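Local atomic coordinates of GCN5-related N-acetyltransferase (Streptococcus suis, PDB entry 3G3S), a protein that is probably an N-acetyltransferase of the GCN5-related type that transfers an acetyl group from acetyl-CoA to an amine of unknown identity. Residues A[125-130]-A[164-169]; A[100-105]-A[219-224]. One frame throughout, in Å; residues are numbered along the deposited sequence.

Contact 1: A[125-130]-A[164-169]; sequences DMKLID and VILHKG
Asp125 O is gripped twice by the facing strand. Leu166 N donates a bond of 2.7 Å to it, with an N-H...O angle of 164°. The CA-H of Ile165 also leans on this oxygen, with Ile165 CA 3.4 Å from Asp125 O. Asp125 N returns a longer bond to Leu166 O and completes the ring of this pair. Two residues on, the scheme repeats. Lys127 N bonds to Val164 O at 2.9 Å, and Val164 N bonds to Lys127 O at 2.8 Å. Val164 O also receives the CA-H of Met126. Met126 and Ile165 form the non-hydrogen-bonded pair between these two rings.

The side chains divide between two faces. Met126 and Ile165 lie together on the face covered by helix 200-214, where both reach Cys204. Met126, built as selenomethionine, has CG anti to the backbone N (chi1 -178°) and a bend at chi2. Its SE meets Ile165 CG1 at 3.9 Å, and the two side chains cross obliquely. On the other face Lys127 and Leu166 are diagonal neighbours. Lys127 CD touches Leu166 CD2 at 4.0 Å, the two side chains crossing at about a right angle. Val164 is on this face too, under Leu133 and Cys137 of helix 131-139. Beyond the strand, Ile129 brings CG1 to within 3.7 Å of Val164 CG1, and its backbone bonds to Gly162.

Strand 125-128 is the outermost strand at this end of the sheet within the chain, and strand 162-167 joins it to strand 170-181. An antiparallel strand pair with two helices in the connection, here 131-139 and 153-159, is the usual opening of the GNAT fold.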
loop_
_atom_site.group_PDB
_atom_site.type_symbol
_atom_site.label_atom_id
_atom_site.label_comp_id
_atom_site.label_asym_id
_atom_site.label_seq_id
_atom_site.Cartn_x
_atom_site.Cartn_y
_atom_site.Cartn_z
ATOM N N ASP A 125 -0.921 -36.833 -0.663
ATOM C CA ASP A 125 -1.985 -36.021 -1.182
ATOM C C ASP A 125 -1.626 -34.587 -0.875
ATOM O O ASP A 125 -1.461 -34.236 0.297
ATOM C CB ASP A 125 -3.316 -36.352 -0.500
ATOM C CG ASP A 125 -4.085 -37.460 -1.204
ATOM O OD1 ASP A 125 -4.698 -37.182 -2.257
ATOM O OD2 ASP A 125 -4.122 -38.589 -0.676
HETATM N N MSE A 126 -1.514 -33.768 -1.912
HETATM C CA MSE A 126 -1.218 -32.359 -1.751
HETATM C C MSE A 126 -2.499 -31.587 -1.883
HETATM O O MSE A 126 -3.269 -31.845 -2.786
HETATM C CB MSE A 126 -0.217 -31.855 -2.760
HETATM C CG MSE A 126 0.096 -30.377 -2.512
HETATM SE SE MSE A 126 1.849 -30.134 -2.765
HETATM C CE MSE A 126 2.024 -30.721 -4.684
ATOM N N LYS A 127 -2.692 -30.618 -0.994
ATOM C CA LYS A 127 -3.912 -29.860 -0.928
ATOM C C LYS A 127 -3.656 -28.428 -0.534
ATOM O O LYS A 127 -2.760 -28.181 0.258
ATOM C CB LYS A 127 -4.791 -30.451 0.183
ATOM C CG LYS A 127 -5.415 -31.798 -0.089
ATOM C CD LYS A 127 -6.348 -32.203 1.064
ATOM C CE LYS A 127 -7.549 -32.978 0.540
ATOM N NZ LYS A 127 -8.443 -33.500 1.602
ATOM N N LEU A 128 -4.453 -27.489 -1.051
ATOM C CA LEU A 128 -4.367 -26.110 -0.594
ATOM C C LEU A 128 -4.946 -26.066 0.796
ATOM O O LEU A 128 -5.863 -26.825 1.095
ATOM C CB LEU A 128 -5.176 -25.156 -1.460
ATOM C CG LEU A 128 -4.570 -24.834 -2.808
ATOM C CD1 LEU A 128 -5.642 -24.116 -3.593
ATOM C CD2 LEU A 128 -3.267 -24.001 -2.649
ATOM N N ILE A 129 -4.404 -25.178 1.635
ATOM C CA ILE A 129 -4.871 -25.017 2.996
ATOM C C ILE A 129 -6.209 -24.325 2.951
ATOM O O ILE A 129 -6.329 -23.271 2.343
ATOM C CB ILE A 129 -3.889 -24.182 3.855
ATOM C CG1 ILE A 129 -2.561 -24.929 4.044
ATOM C CG2 ILE A 129 -4.505 -23.856 5.209
ATOM C CD1 ILE A 129 -1.404 -24.035 4.577
ATOM N N ASP A 130 -7.215 -24.960 3.555
ATOM C CA ASP A 130 -8.575 -24.433 3.644
ATOM C C ASP A 130 -8.879 -24.229 5.129
ATOM O O ASP A 130 -7.997 -24.338 5.955
ATOM C CB ASP A 130 -9.589 -25.379 2.948
ATOM C CG ASP A 130 -9.567 -26.795 3.530
ATOM O OD1 ASP A 130 -8.890 -27.007 4.562
ATOM O OD2 ASP A 130 -10.206 -27.700 2.952
ATOM N N VAL A 164 -0.402 -28.058 1.796
ATOM C CA VAL A 164 0.103 -29.110 2.643
ATOM C C VAL A 164 0.086 -30.459 1.956
ATOM O O VAL A 164 -0.659 -30.664 1.011
ATOM C CB VAL A 164 -0.746 -29.213 3.933
ATOM C CG1 VAL A 164 -0.563 -27.982 4.736
ATOM C CG2 VAL A 164 -2.215 -29.411 3.614
ATOM N N ILE A 165 0.935 -31.345 2.447
ATOM C CA ILE A 165 1.025 -32.713 1.968
ATOM C C ILE A 165 0.502 -33.601 3.106
ATOM O O ILE A 165 0.867 -33.418 4.275
ATOM C CB ILE A 165 2.451 -33.078 1.539
ATOM C CG1 ILE A 165 2.752 -32.491 0.156
ATOM C CG2 ILE A 165 2.626 -34.605 1.484
ATOM C CD1 ILE A 165 4.231 -32.508 -0.216
ATOM N N LEU A 166 -0.404 -34.508 2.773
ATOM C CA LEU A 166 -0.960 -35.424 3.743
ATOM C C LEU A 166 -0.487 -36.847 3.481
ATOM O O LEU A 166 -0.247 -37.232 2.344
ATOM C CB LEU A 166 -2.487 -35.404 3.698
ATOM C CG LEU A 166 -3.340 -34.309 4.337
ATOM C CD1 LEU A 166 -2.848 -32.943 3.966
ATOM C CD2 LEU A 166 -4.760 -34.517 3.884
ATOM N N HIS A 167 -0.365 -37.636 4.532
ATOM C CA HIS A 167 -0.015 -39.044 4.374
ATOM C C HIS A 167 -0.702 -39.796 5.480
ATOM O O HIS A 167 -0.605 -39.390 6.626
ATOM C CB HIS A 167 1.472 -39.221 4.463
ATOM C CG HIS A 167 1.929 -40.603 4.151
ATOM N ND1 HIS A 167 2.489 -41.432 5.095
ATOM C CD2 HIS A 167 1.913 -41.302 2.993
ATOM C CE1 HIS A 167 2.810 -42.580 4.526
ATOM N NE2 HIS A 167 2.468 -42.529 3.251
ATOM N N LYS A 168 -1.427 -40.857 5.144
ATOM C CA LYS A 168 -2.199 -41.615 6.153
ATOM C C LYS A 168 -3.121 -40.692 6.943
ATOM O O LYS A 168 -3.315 -40.870 8.142
ATOM C CB LYS A 168 -1.281 -42.367 7.128
ATOM C CG LYS A 168 -0.254 -43.293 6.481
ATOM C CD LYS A 168 -0.904 -44.324 5.580
ATOM C CE LYS A 168 0.011 -45.524 5.342
ATOM N NZ LYS A 168 0.164 -46.397 6.570
ATOM N N GLY A 169 -3.645 -39.683 6.262
ATOM C CA GLY A 169 -4.519 -38.719 6.855
ATOM C C GLY A 169 -3.911 -37.646 7.740
ATOM O O GLY A 169 -4.652 -36.862 8.297
#

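Contact 2: A[100-105]-A[219-224]; sequences YATKKD and PSWDAH. With CAC (cacodylate ion), chain D.
Lys104 reaches across to Ser220 and Trp221. Strand 94-102 here runs antiparallel to strand 218-223, whose other neighbour in the GNAT sheet, strand 184-191, is parallel to it. From CB of Lys104, CG is anti to the carbonyl carbon, and the chain bends at chi2 (-55°), then runs extended. CD only approaches Ser220 OG, and CE lies 3.7 Å from that oxygen. NZ then donates to Ser220 OG at 2.7 Å and more weakly to Trp221 O. Ser220 OG is also bonded to Glu186 OE2.

Two waters also accept from NZ. Water 1 lies 2.8 Å from Lys104 NZ, takes the N-H of Thr102 and donates to Asp222 OD1. It thus links the lysine to Asp222 OD1, which Lys104 NZ does not contact directly. Asp222 OD2 is held by Arg99 and Tyr243. Water 2, 2.6 Å from Lys104 NZ, donates to Thr102 OG1 and accepts from Trp221 N. Thr102 OG1 sits between its backbone N and carbonyl carbon (chi1 69°) and donates to Trp221 O at 2.7 Å. Side-chain and water bonds thus join 102-104 to 220-222.

Beside them is the regular pair of Tyr100 and Ala223. Tyr100 N bonds to Ala223 O at 2.9 Å, Ala223 N bonds back to Tyr100 O, and the CB atoms of the two residues touch. A cacodylate, probably from the crystallisation liquor, packs on Trp221. Its methyl C1 is over the centre of one indole face, and its O1 accepts from His224 N at 2.9 Å.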
loop_
_atom_site.group_PDB
_atom_site.type_symbol
_atom_site.label_atom_id
_atom_site.label_comp_id
_atom_site.label_asym_id
_atom_site.label_seq_id
_atom_site.Cartn_x
_atom_site.Cartn_y
_atom_site.Cartn_z
ATOM N N TYR A 100 20.187 -16.429 5.001
ATOM C CA TYR A 100 20.562 -16.167 3.621
ATOM C C TYR A 100 19.402 -15.546 2.849
ATOM O O TYR A 100 18.373 -16.175 2.627
ATOM C CB TYR A 100 21.057 -17.479 2.956
ATOM C CG TYR A 100 22.226 -18.087 3.737
ATOM C CD1 TYR A 100 21.988 -18.925 4.806
ATOM C CD2 TYR A 100 23.567 -17.783 3.427
ATOM C CE1 TYR A 100 23.022 -19.462 5.570
ATOM C CE2 TYR A 100 24.616 -18.331 4.190
ATOM C CZ TYR A 100 24.319 -19.156 5.268
ATOM O OH TYR A 100 25.295 -19.730 6.027
ATOM N N ALA A 101 19.598 -14.299 2.441
ATOM C CA ALA A 101 18.630 -13.584 1.673
ATOM C C ALA A 101 18.780 -14.056 0.227
ATOM O O ALA A 101 19.868 -14.407 -0.190
ATOM C CB ALA A 101 18.910 -12.118 1.749
ATOM N N THR A 102 17.697 -14.008 -0.509
ATOM C CA THR A 102 17.725 -14.354 -1.935
ATOM C C THR A 102 17.307 -13.116 -2.728
ATOM O O THR A 102 16.680 -12.198 -2.203
ATOM C CB THR A 102 16.820 -15.578 -2.251
ATOM O OG1 THR A 102 15.433 -15.236 -2.107
ATOM C CG2 THR A 102 17.180 -16.784 -1.340
ATOM N N LYS A 103 17.693 -13.092 -4.005
ATOM C CA LYS A 103 17.372 -11.999 -4.893
ATOM C C LYS A 103 15.879 -12.026 -5.117
ATOM O O LYS A 103 15.284 -13.102 -5.172
ATOM C CB LYS A 103 18.138 -12.142 -6.213
ATOM C CG LYS A 103 19.634 -12.016 -6.031
ATOM C CD LYS A 103 20.386 -11.894 -7.358
ATOM C CE LYS A 103 21.889 -11.777 -7.105
ATOM N NZ LYS A 103 22.691 -11.684 -8.357
ATOM N N LYS A 104 15.275 -10.846 -5.234
ATOM C CA LYS A 104 13.839 -10.718 -5.453
ATOM C C LYS A 104 13.416 -10.623 -6.916
ATOM O O LYS A 104 12.249 -10.355 -7.183
ATOM C CB LYS A 104 13.301 -9.510 -4.690
ATOM C CG LYS A 104 13.628 -9.548 -3.182
ATOM C CD LYS A 104 13.150 -10.836 -2.554
ATOM C CE LYS A 104 13.648 -11.049 -1.122
ATOM N NZ LYS A 104 13.355 -12.483 -0.719
ATOM N N ASP A 105 14.338 -10.856 -7.842
ATOM C CA ASP A 105 14.054 -10.798 -9.303
ATOM C C ASP A 105 14.067 -12.178 -9.968
ATOM O O ASP A 105 14.431 -12.330 -11.150
ATOM C CB ASP A 105 15.086 -9.894 -9.996
ATOM C CG ASP A 105 16.505 -10.396 -9.836
ATOM O OD1 ASP A 105 16.709 -11.453 -9.203
ATOM O OD2 ASP A 105 17.428 -9.719 -10.337
ATOM N N PRO A 219 6.482 -14.955 -4.880
ATOM C CA PRO A 219 6.775 -15.853 -3.772
ATOM C C PRO A 219 8.195 -15.641 -3.266
ATOM O O PRO A 219 9.169 -16.066 -3.876
ATOM C CB PRO A 219 6.604 -17.237 -4.396
ATOM C CG PRO A 219 6.950 -17.035 -5.838
ATOM C CD PRO A 219 6.711 -15.614 -6.187
ATOM N N SER A 220 8.325 -14.938 -2.145
ATOM C CA SER A 220 9.660 -14.664 -1.585
ATOM C C SER A 220 10.236 -15.779 -0.741
ATOM O O SER A 220 9.494 -16.460 -0.006
ATOM C CB SER A 220 9.590 -13.427 -0.666
ATOM O OG SER A 220 10.818 -13.212 -0.018
ATOM N N TRP A 221 11.555 -15.928 -0.790
ATOM C CA TRP A 221 12.272 -16.893 0.051
ATOM C C TRP A 221 13.396 -16.195 0.821
ATOM O O TRP A 221 14.218 -15.473 0.240
ATOM C CB TRP A 221 12.876 -18.003 -0.792
ATOM C CG TRP A 221 13.288 -19.229 -0.048
ATOM C CD1 TRP A 221 14.379 -19.385 0.758
ATOM C CD2 TRP A 221 12.659 -20.502 -0.107
ATOM N NE1 TRP A 221 14.456 -20.667 1.225
ATOM C CE2 TRP A 221 13.418 -21.386 0.712
ATOM C CE3 TRP A 221 11.519 -20.990 -0.756
ATOM C CZ2 TRP A 221 13.056 -22.714 0.916
ATOM C CZ3 TRP A 221 11.165 -22.331 -0.559
ATOM C CH2 TRP A 221 11.939 -23.171 0.271
ATOM N N ASP A 222 13.432 -16.407 2.129
ATOM C CA ASP A 222 14.492 -15.888 2.959
ATOM C C ASP A 222 14.913 -17.112 3.786
ATOM O O ASP A 222 14.169 -17.600 4.624
ATOM C CB ASP A 222 14.006 -14.728 3.806
ATOM C CG ASP A 222 15.111 -13.893 4.351
ATOM O OD1 ASP A 222 15.840 -13.244 3.582
ATOM O OD2 ASP A 222 15.177 -13.790 5.610
ATOM N N ALA A 223 16.094 -17.636 3.485
ATOM C CA ALA A 223 16.556 -18.904 4.019
ATOM C C ALA A 223 17.032 -18.835 5.468
ATOM O O ALA A 223 17.960 -18.106 5.784
ATOM C CB ALA A 223 17.666 -19.460 3.122
ATOM N N HIS A 224 16.429 -19.652 6.324
ATOM C CA HIS A 224 16.821 -19.721 7.727
ATOM C C HIS A 224 18.139 -20.451 7.923
ATOM O O HIS A 224 18.843 -20.224 8.904
ATOM C CB HIS A 224 15.744 -20.419 8.545
ATOM C CG HIS A 224 15.984 -20.377 10.028
ATOM N ND1 HIS A 224 16.104 -19.196 10.732
ATOM C CD2 HIS A 224 16.079 -21.372 10.947
ATOM C CE1 HIS A 224 16.263 -19.463 12.018
ATOM N NE2 HIS A 224 16.252 -20.778 12.177
HETATM AS AS CAC D . 12.373 -20.633 5.089
HETATM O O1 CAC D . 14.052 -21.093 5.462
HETATM O O2 CAC D . 12.093 -19.043 5.745
HETATM C C1 CAC D . 11.784 -20.679 3.208
HETATM C C2 CAC D . 11.033 -21.850 5.899
HETATM O O HOH W 1 15.593 -12.614 1.039
HETATM O O HOH W 2 13.124 -14.163 -2.733
#

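Overall arrangement
From the N terminus, the chain builds the strands from 31-34 to 73-77 before strand 94-102 brings it to 100-105, the start of contact 2. It continues through helix 110-118 to strand 125-128, crosses two helices, and returns at 164-169 to close contact 1. Strands 170-181 and 184-191 and helix 200-214 follow before 219-224 closes contact 2. The smaller loop lies wholly within the larger one, without crossing it. Both contacts belong to one sheet, with strands 170-181 and 184-191 between them. The nearest atoms of contact 1 and contact 2 are about 12 Å apart. Contact 1 lies at one end of the sheet; contact 2, nearer its middle, ties strands far apart in the chain.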